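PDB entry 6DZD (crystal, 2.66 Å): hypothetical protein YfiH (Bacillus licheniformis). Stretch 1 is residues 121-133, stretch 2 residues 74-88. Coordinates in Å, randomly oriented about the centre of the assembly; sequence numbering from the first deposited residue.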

ATOM      1  N   PRO A 121      14.598  -9.143 -10.968  1.00 30.78           N
ATOM      2  CA  PRO A 121      15.217  -7.814 -10.895  1.00 30.87           C
ATOM      3  C   PRO A 121      14.585  -6.805 -11.840  1.00 30.44           C
ATOM      4  O   PRO A 121      14.030  -7.154 -12.883  1.00 31.05           O
ATOM      5  CB  PRO A 121      16.668  -8.089 -11.309  1.00 33.86           C
ATOM      6  CG  PRO A 121      16.533  -9.198 -12.324  1.00 35.55           C
ATOM      7  CD  PRO A 121      15.396 -10.074 -11.795  1.00 33.60           C
ATOM      8  N   ASN A 122      14.696  -5.529 -11.454  1.00 30.82           N
ATOM      9  CA  ASN A 122      14.262  -4.388 -12.274  1.00 30.59           C
ATOM     10  C   ASN A 122      12.788  -4.516 -12.651  1.00 28.98           C
ATOM     11  O   ASN A 122      12.364  -4.175 -13.761  1.00 29.60           O
ATOM     12  CB  ASN A 122      15.155  -4.237 -13.506  1.00 33.40           C
ATOM     13  CG  ASN A 122      16.634  -4.211 -13.138  1.00 35.37           C
ATOM     14  OD1 ASN A 122      17.092  -3.288 -12.465  1.00 34.98           O
ATOM     15  ND2 ASN A 122      17.381  -5.231 -13.555  1.00 37.67           N
ATOM     16  N   LEU A 123      11.989  -4.986 -11.701  1.00 29.31           N
ATOM     17  CA  LEU A 123      10.563  -5.163 -11.926  1.00 27.87           C
ATOM     18  C   LEU A 123       9.807  -4.493 -10.793  1.00 25.57           C
ATOM     19  O   LEU A 123       9.739  -5.041  -9.687  1.00 24.67           O
ATOM     20  CB  LEU A 123      10.206  -6.638 -12.009  1.00 28.26           C
ATOM     21  CG  LEU A 123       8.888  -6.791 -12.748  1.00 27.73           C
ATOM     22  CD1 LEU A 123       8.902  -8.024 -13.632  1.00 29.52           C
ATOM     23  CD2 LEU A 123       7.779  -6.837 -11.749  1.00 25.53           C
ATOM     24  N   PHE A 124       9.212  -3.337 -11.073  1.00 24.82           N
ATOM     25  CA  PHE A 124       8.649  -2.495 -10.032  1.00 23.00           C
ATOM     26  C   PHE A 124       7.144  -2.722  -9.891  1.00 21.64           C
ATOM     27  O   PHE A 124       6.393  -2.589 -10.860  1.00 22.10           O
ATOM     28  CB  PHE A 124       8.973  -1.032 -10.328  1.00 23.20           C
ATOM     29  CG  PHE A 124      10.352  -0.612  -9.855  1.00 24.20           C
ATOM     30  CD1 PHE A 124      11.497  -1.036 -10.520  1.00 26.26           C
ATOM     31  CD2 PHE A 124      10.500   0.188  -8.721  1.00 23.30           C
ATOM     32  CE1 PHE A 124      12.771  -0.647 -10.080  1.00 27.41           C
ATOM     33  CE2 PHE A 124      11.777   0.573  -8.265  1.00 24.42           C
ATOM     34  CZ  PHE A 124      12.911   0.156  -8.950  1.00 26.47           C
ATOM     35  N   LEU A 125       6.714  -3.043  -8.666  1.00 20.36           N
ATOM     36  CA  LEU A 125       5.324  -3.337  -8.336  1.00 19.79           C
ATOM     37  C   LEU A 125       4.663  -2.073  -7.798  1.00 19.38           C
ATOM     38  O   LEU A 125       5.300  -1.290  -7.087  1.00 19.23           O
ATOM     39  CB  LEU A 125       5.259  -4.463  -7.298  1.00 19.43           C
ATOM     40  CG  LEU A 125       6.333  -5.557  -7.461  1.00 20.08           C
ATOM     41  CD1 LEU A 125       6.272  -6.604  -6.357  1.00 19.92           C
ATOM     42  CD2 LEU A 125       6.180  -6.217  -8.791  1.00 21.09           C
ATOM     43  N   ALA A 126       3.388  -1.863  -8.135  1.00 19.06           N
ATOM     44  CA  ALA A 126       2.740  -0.588  -7.804  1.00 18.96           C
ATOM     45  C   ALA A 126       1.275  -0.740  -7.388  1.00 18.77           C
ATOM     46  O   ALA A 126       0.472  -1.309  -8.138  1.00 19.50           O
ATOM     47  CB  ALA A 126       2.852   0.376  -8.995  1.00 19.96           C
ATOM     48  N   LEU A 127       0.925  -0.169  -6.217  1.00 17.49           N
ATOM     49  CA  LEU A 127      -0.452  -0.127  -5.721  1.00 17.41           C
ATOM     50  C   LEU A 127      -0.894   1.302  -5.374  1.00 17.41           C
ATOM     51  O   LEU A 127      -0.105   2.126  -4.899  1.00 17.35           O
ATOM     52  CB  LEU A 127      -0.647  -1.063  -4.496  1.00 16.80           C
ATOM     53  CG  LEU A 127      -0.451  -2.549  -4.856  1.00 17.28           C
ATOM     54  CD1 LEU A 127      -0.285  -3.448  -3.618  1.00 17.05           C
ATOM     55  CD2 LEU A 127      -1.539  -3.079  -5.809  1.00 18.65           C
ATOM     56  N   CYS A 128      -2.160   1.595  -5.650  1.00 17.24           N
ATOM     57  CA  CYS A 128      -2.720   2.933  -5.508  1.00 17.55           C
ATOM     58  C   CYS A 128      -3.430   3.098  -4.167  1.00 16.86           C
ATOM     59  O   CYS A 128      -4.013   2.145  -3.633  1.00 16.53           O
ATOM     60  CB  CYS A 128      -3.669   3.252  -6.658  1.00 18.96           C
ATOM     61  SG  CYS A 128      -2.727   3.454  -8.175  1.00 20.21           S
ATOM     62  N   PHE A 129      -3.294   4.295  -3.586  1.00 10.14           N
ATOM     63  CA  PHE A 129      -3.729   4.545  -2.226  1.00 10.09           C
ATOM     64  C   PHE A 129      -4.242   5.959  -2.073  1.00 10.43           C
ATOM     65  O   PHE A 129      -3.783   6.872  -2.764  1.00 11.09           O
ATOM     66  CB  PHE A 129      -2.593   4.314  -1.247  1.00 33.77           C
ATOM     67  CG  PHE A 129      -2.204   2.878  -1.120  1.00 33.58           C
ATOM     68  CD1 PHE A 129      -2.839   2.061  -0.206  1.00 33.62           C
ATOM     69  CD2 PHE A 129      -1.213   2.342  -1.916  1.00 33.57           C
ATOM     70  CE1 PHE A 129      -2.476   0.742  -0.086  1.00 33.55           C
ATOM     71  CE2 PHE A 129      -0.853   1.032  -1.795  1.00 33.56           C
ATOM     72  CZ  PHE A 129      -1.479   0.230  -0.882  1.00 33.50           C
ATOM     73  N   ALA A 130      -5.245   6.119  -1.210  1.00 16.81           N
ATOM     74  CA  ALA A 130      -5.695   7.442  -0.818  1.00 17.35           C
ATOM     75  C   ALA A 130      -6.443   7.357   0.506  1.00 17.90           C
ATOM     76  O   ALA A 130      -7.465   8.032   0.654  1.00 18.64           O
ATOM     77  CB  ALA A 130      -6.577   8.058  -1.904  1.00 17.71           C
ATOM     78  N   ASP A 131      -5.952   6.517   1.433  1.00 18.01           N
ATOM     79  CA  ASP A 131      -6.457   6.285   2.791  1.00 18.66           C
ATOM     80  C   ASP A 131      -6.236   4.840   3.258  1.00 18.37           C
ATOM     81  O   ASP A 131      -5.913   4.614   4.428  1.00 18.72           O
ATOM     82  CB  ASP A 131      -7.940   6.605   2.940  1.00 19.60           C
ATOM     83  CG  ASP A 131      -8.189   8.043   3.339  1.00 20.45           C
ATOM     84  OD1 ASP A 131      -7.220   8.720   3.750  1.00 20.39           O
ATOM     85  OD2 ASP A 131      -9.344   8.503   3.217  1.00 21.33           O
ATOM     86  N   CYS A 132      -6.447   3.855   2.379  1.00 18.77           N
ATOM     87  CA  CYS A 132      -6.256   2.453   2.750  1.00 18.69           C
ATOM     88  C   CYS A 132      -4.790   2.175   3.110  1.00 18.96           C
ATOM     89  O   CYS A 132      -3.884   2.939   2.784  1.00 19.20           O
ATOM     90  CB  CYS A 132      -6.689   1.508   1.620  1.00 18.46           C
ATOM     91  SG  CYS A 132      -8.282   1.817   0.778  1.00 18.80           S
ATOM     92  N   VAL A 133      -4.570   1.042   3.770  1.00 17.57           N
ATOM     93  CA  VAL A 133      -3.282   0.677   4.364  1.00 17.94           C
ATOM     94  C   VAL A 133      -2.306   0.058   3.360  1.00 17.43           C
ATOM     95  O   VAL A 133      -2.568  -1.016   2.799  1.00 17.07           O
ATOM     96  CB  VAL A 133      -3.502  -0.273   5.553  1.00 18.67           C
ATOM     97  CG1 VAL A 133      -2.192  -0.750   6.107  1.00 20.01           C
ATOM     98  CG2 VAL A 133      -4.335   0.396   6.608  1.00 19.44           C
TER
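Stretch 2 (74-88) KTDLHDWVFADQTHE

Stretch 2 enters as a loop, makes a short 3-10 turn at Leu-77 and His-78, and then runs as a strand from Trp-80 beside the strand of stretch 1 that ends at Phe-129. The two strands point the same way, their axes 4.8 Å apart at closest approach and their directions 30° apart (signed crossing angle -30°). The register pairs Phe-124 with Trp-80 (CA to CA 4.7 Å) and Leu-125 with Val-81 (CA to CA 5.1 Å). As in any parallel ladder, one residue reaches two partners: Phe-124 N donates to Asp-79 O at 3.0 Å, and Phe-124 O accepts from Val-81 N at 2.9 Å. One step on, Ala-126 N to Val-81 O (3.0 Å) is weak, its angle bent to 131°.

Beyond this the backbones no longer bond directly, and other groups bridge them. Water 1 lies 3.0 Å from Ala-83 N, from which it accepts, and 2.6 Å from Ala-126 O. The Gln-85 side chain then imitates a strand edge: its OE1 accepts from Cys-128 N at 2.9 Å and its NE2 donates to Cys-128 O at 3.2 Å, both nearly linear, so one amide satisfies both backbone groups of one residue.

Side chains alternate between the faces. On the aromatic face, Phe-124 CB sits over the five-membered ring of Trp-80, 3.8 Å from its centroid, while the Phe-124 ring lies slid from the six-membered ring, centroids 5.3 Å apart. Trp-80 NE1 is held by Thr-75 OG1 at 3.1 Å, and Thr-75 CG2 meets Phe-124 CE1 at 3.5 Å. Small Ala-126 places its CB over the Phe-82 ring, 3.6 Å from the centroid. On the other face, Leu-123 CD2 meets Val-81 CG2 at 3.9 Å. Farther along, Cys-132 SG touches the His-87 ring edge, 3.5 Å from CE1.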

ATOM      1  N   LYS A  74      14.919   6.454 -11.874  1.00 27.91           N
ATOM      2  CA  LYS A  74      15.814   6.037 -12.953  1.00 30.40           C
ATOM      3  C   LYS A  74      15.429   4.647 -13.443  1.00 30.31           C
ATOM      4  O   LYS A  74      16.249   3.729 -13.498  1.00 31.78           O
ATOM      5  CB  LYS A  74      17.287   6.099 -12.516  1.00 32.44           C
ATOM      6  N   THR A  75      14.147   4.507 -13.791  1.00 28.71           N
ATOM      7  CA  THR A  75      13.590   3.270 -14.320  1.00 28.59           C
ATOM      8  C   THR A  75      12.728   3.590 -15.529  1.00 28.76           C
ATOM      9  O   THR A  75      12.487   4.753 -15.866  1.00 28.72           O
ATOM     10  CB  THR A  75      12.739   2.513 -13.285  1.00 26.30           C
ATOM     11  OG1 THR A  75      11.591   3.303 -12.913  1.00 24.28           O
ATOM     12  CG2 THR A  75      13.559   2.176 -12.045  1.00 26.19           C
ATOM     13  N   ASP A  76      12.255   2.531 -16.172  1.00 29.08           N
ATOM     14  CA  ASP A  76      11.338   2.627 -17.290  1.00 29.32           C
ATOM     15  C   ASP A  76       9.954   2.159 -16.869  1.00 27.11           C
ATOM     16  O   ASP A  76       9.811   1.089 -16.266  1.00 26.39           O
ATOM     17  CB  ASP A  76      11.831   1.765 -18.439  1.00 31.81           C
ATOM     18  CG  ASP A  76      11.266   2.188 -19.771  1.00 32.95           C
ATOM     19  OD1 ASP A  76      10.086   2.605 -19.819  1.00 31.39           O
ATOM     20  OD2 ASP A  76      12.024   2.112 -20.771  1.00 35.62           O
ATOM     21  N   LEU A  77       8.930   2.918 -17.270  1.00 26.30           N
ATOM     22  CA  LEU A  77       7.557   2.557 -16.941  1.00 24.49           C
ATOM     23  C   LEU A  77       7.144   1.234 -17.575  1.00 25.23           C
ATOM     24  O   LEU A  77       6.178   0.611 -17.117  1.00 23.90           O
ATOM     25  CB  LEU A  77       6.616   3.673 -17.399  1.00 24.74           C
ATOM     26  CG  LEU A  77       5.240   3.749 -16.739  1.00 23.90           C
ATOM     27  CD1 LEU A  77       5.388   3.839 -15.232  1.00 22.58           C
ATOM     28  CD2 LEU A  77       4.434   4.913 -17.281  1.00 24.75           C
ATOM     29  N   HIS A  78       7.874   0.779 -18.594  1.00 27.55           N
ATOM     30  CA  HIS A  78       7.611  -0.518 -19.207  1.00 28.65           C
ATOM     31  C   HIS A  78       7.870  -1.676 -18.259  1.00 27.94           C
ATOM     32  O   HIS A  78       7.300  -2.754 -18.451  1.00 28.10           O
ATOM     33  CB  HIS A  78       8.463  -0.682 -20.471  1.00 31.64           C
ATOM     34  CG  HIS A  78       8.038   0.214 -21.590  1.00 32.70           C
ATOM     35  ND1 HIS A  78       8.352   1.556 -21.627  1.00 32.66           N
ATOM     36  CD2 HIS A  78       7.288  -0.028 -22.692  1.00 33.90           C
ATOM     37  CE1 HIS A  78       7.829   2.099 -22.713  1.00 33.75           C
ATOM     38  NE2 HIS A  78       7.183   1.158 -23.379  1.00 34.55           N
ATOM     39  N   ASP A  79       8.720  -1.484 -17.254  1.00 27.30           N
ATOM     40  CA  ASP A  79       9.043  -2.528 -16.293  1.00 26.75           C
ATOM     41  C   ASP A  79       8.222  -2.400 -15.006  1.00 24.16           C
ATOM     42  O   ASP A  79       8.600  -2.966 -13.971  1.00 23.51           O
ATOM     43  CB  ASP A  79      10.539  -2.517 -15.983  1.00 28.08           C
ATOM     44  CG  ASP A  79      11.398  -2.596 -17.236  1.00 30.97           C
ATOM     45  OD1 ASP A  79      11.107  -3.431 -18.127  1.00 32.29           O
ATOM     46  OD2 ASP A  79      12.368  -1.805 -17.325  1.00 32.09           O
ATOM     47  N   TRP A  80       7.104  -1.678 -15.056  1.00 24.59           N
ATOM     48  CA  TRP A  80       6.210  -1.542 -13.921  1.00 22.60           C
ATOM     49  C   TRP A  80       4.968  -2.421 -14.106  1.00 22.45           C
ATOM     50  O   TRP A  80       4.560  -2.734 -15.231  1.00 23.56           O
ATOM     51  CB  TRP A  80       5.797  -0.082 -13.732  1.00 22.28           C
ATOM     52  CG  TRP A  80       6.893   0.790 -13.248  1.00 22.30           C
ATOM     53  CD1 TRP A  80       8.082   1.038 -13.877  1.00 23.49           C
ATOM     54  CD2 TRP A  80       6.918   1.539 -12.026  1.00 21.53           C
ATOM     55  NE1 TRP A  80       8.845   1.888 -13.119  1.00 23.36           N
ATOM     56  CE2 TRP A  80       8.155   2.212 -11.977  1.00 22.19           C
ATOM     57  CE3 TRP A  80       6.018   1.705 -10.970  1.00 20.72           C
ATOM     58  CZ2 TRP A  80       8.518   3.039 -10.909  1.00 21.97           C
ATOM     59  CZ3 TRP A  80       6.379   2.534  -9.907  1.00 20.62           C
ATOM     60  CH2 TRP A  80       7.619   3.192  -9.892  1.00 21.33           C
ATOM     61  N   VAL A  81       4.367  -2.822 -12.979  1.00 21.54           N
ATOM     62  CA  VAL A  81       3.180  -3.670 -12.980  1.00 21.51           C
ATOM     63  C   VAL A  81       2.153  -3.111 -12.002  1.00 20.35           C
ATOM     64  O   VAL A  81       2.468  -2.881 -10.829  1.00 19.28           O
ATOM     65  CB  VAL A  81       3.513  -5.127 -12.614  1.00 21.69           C
ATOM     66  CG1 VAL A  81       2.260  -5.942 -12.631  1.00 21.93           C
ATOM     67  CG2 VAL A  81       4.560  -5.690 -13.570  1.00 23.03           C
ATOM     68  N   PHE A  82       0.914  -2.952 -12.478  1.00 20.08           N
ATOM     69  CA  PHE A  82      -0.181  -2.346 -11.732  1.00 20.00           C
ATOM     70  C   PHE A  82      -1.327  -3.342 -11.586  1.00 20.97           C
ATOM     71  O   PHE A  82      -1.406  -4.336 -12.312  1.00 21.89           O
ATOM     72  CB  PHE A  82      -0.659  -1.048 -12.428  1.00 20.83           C
ATOM     73  CG  PHE A  82       0.277   0.122 -12.241  1.00 20.14           C
ATOM     74  CD1 PHE A  82       1.545   0.115 -12.818  1.00 20.16           C
ATOM     75  CD2 PHE A  82      -0.098   1.219 -11.498  1.00 19.78           C
ATOM     76  CE1 PHE A  82       2.420   1.183 -12.640  1.00 20.03           C
ATOM     77  CE2 PHE A  82       0.771   2.290 -11.328  1.00 19.64           C
ATOM     78  CZ  PHE A  82       2.026   2.273 -11.900  1.00 19.87           C
ATOM     79  N   ALA A  83      -2.223  -3.070 -10.633  1.00 18.38           N
ATOM     80  CA  ALA A  83      -3.317  -3.980 -10.310  1.00 19.71           C
ATOM     81  C   ALA A  83      -4.665  -3.293 -10.449  1.00 21.26           C
ATOM     82  O   ALA A  83      -4.809  -2.098 -10.174  1.00 20.72           O
ATOM     83  CB  ALA A  83      -3.211  -4.533  -8.893  1.00 18.72           C
ATOM     84  N   ASP A  84      -5.637  -4.066 -10.923  1.00 18.27           N
ATOM     85  CA  ASP A  84      -7.047  -3.705 -10.871  1.00 20.13           C
ATOM     86  C   ASP A  84      -7.507  -4.033  -9.460  1.00 20.32           C
ATOM     87  O   ASP A  84      -7.844  -5.178  -9.156  1.00 21.03           O
ATOM     88  CB  ASP A  84      -7.820  -4.481 -11.934  1.00 21.49           C
ATOM     89  CG  ASP A  84      -9.298  -4.578 -11.637  1.00 22.78           C
ATOM     90  OD1 ASP A  84      -9.970  -3.522 -11.604  1.00 23.16           O
ATOM     91  OD2 ASP A  84      -9.771  -5.715 -11.432  1.00 23.02           O
ATOM     92  N   GLN A  85      -7.499  -3.040  -8.579  1.00 21.49           N
ATOM     93  CA  GLN A  85      -7.648  -3.307  -7.158  1.00 19.75           C
ATOM     94  C   GLN A  85      -9.123  -3.379  -6.785  1.00 20.31           C
ATOM     95  O   GLN A  85      -9.851  -2.386  -6.915  1.00 20.02           O
ATOM     96  CB  GLN A  85      -6.909  -2.248  -6.349  1.00 16.90           C
ATOM     97  CG  GLN A  85      -5.379  -2.326  -6.468  1.00 15.96           C
ATOM     98  CD  GLN A  85      -4.698  -1.053  -6.015  1.00 14.67           C
ATOM     99  OE1 GLN A  85      -3.857  -0.493  -6.717  1.00 14.63           O
ATOM    100  NE2 GLN A  85      -5.077  -0.576  -4.835  1.00 13.89           N
ATOM    101  N   THR A  86      -9.560  -4.554  -6.314  1.00 17.57           N
ATOM    102  CA  THR A  86     -10.963  -4.800  -5.995  1.00 17.97           C
ATOM    103  C   THR A  86     -11.215  -4.969  -4.495  1.00 16.90           C
ATOM    104  O   THR A  86     -12.260  -5.486  -4.108  1.00 17.41           O
ATOM    105  CB  THR A  86     -11.486  -6.028  -6.749  1.00 19.48           C
ATOM    106  OG1 THR A  86     -10.719  -7.180  -6.391  1.00 19.62           O
ATOM    107  CG2 THR A  86     -11.416  -5.820  -8.250  1.00 20.64           C
ATOM    108  N   HIS A  87     -10.276  -4.564  -3.640  1.00 20.95           N
ATOM    109  CA  HIS A  87     -10.479  -4.611  -2.193  1.00 19.41           C
ATOM    110  C   HIS A  87     -10.837  -6.009  -1.694  1.00 20.15           C
ATOM    111  O   HIS A  87     -11.613  -6.166  -0.742  1.00 19.71           O
ATOM    112  CB  HIS A  87     -11.538  -3.595  -1.768  1.00 18.72           C
ATOM    113  CG  HIS A  87     -11.065  -2.179  -1.880  1.00 17.75           C
ATOM    114  ND1 HIS A  87     -10.795  -1.392  -0.780  1.00 16.38           N
ATOM    115  CD2 HIS A  87     -10.751  -1.434  -2.964  1.00 18.17           C
ATOM    116  CE1 HIS A  87     -10.365  -0.213  -1.183  1.00 15.87           C
ATOM    117  NE2 HIS A  87     -10.325  -0.213  -2.504  1.00 16.88           N
ATOM    118  N   GLU A  88     -10.241  -7.025  -2.316  1.00 17.36           N
ATOM    119  CA  GLU A  88     -10.247  -8.403  -1.864  1.00 18.00           C
ATOM    120  C   GLU A  88      -8.800  -8.783  -1.533  1.00 17.68           C
ATOM    121  O   GLU A  88      -7.989  -7.915  -1.175  1.00 16.27           O
ATOM    122  CB  GLU A  88     -10.861  -9.282  -2.950  1.00 19.90           C
ATOM    123  CG  GLU A  88     -12.120  -8.704  -3.569  1.00 19.98           C
ATOM    124  CD  GLU A  88     -12.552  -9.425  -4.837  1.00 21.57           C
ATOM    125  OE1 GLU A  88     -13.307 -10.409  -4.716  1.00 21.76           O
ATOM    126  OE2 GLU A  88     -12.196  -8.980  -5.956  1.00 22.61           O
TER
HETATM  127  O   HOH W   1      -1.909  -0.622  -8.932  1.00 14.85           O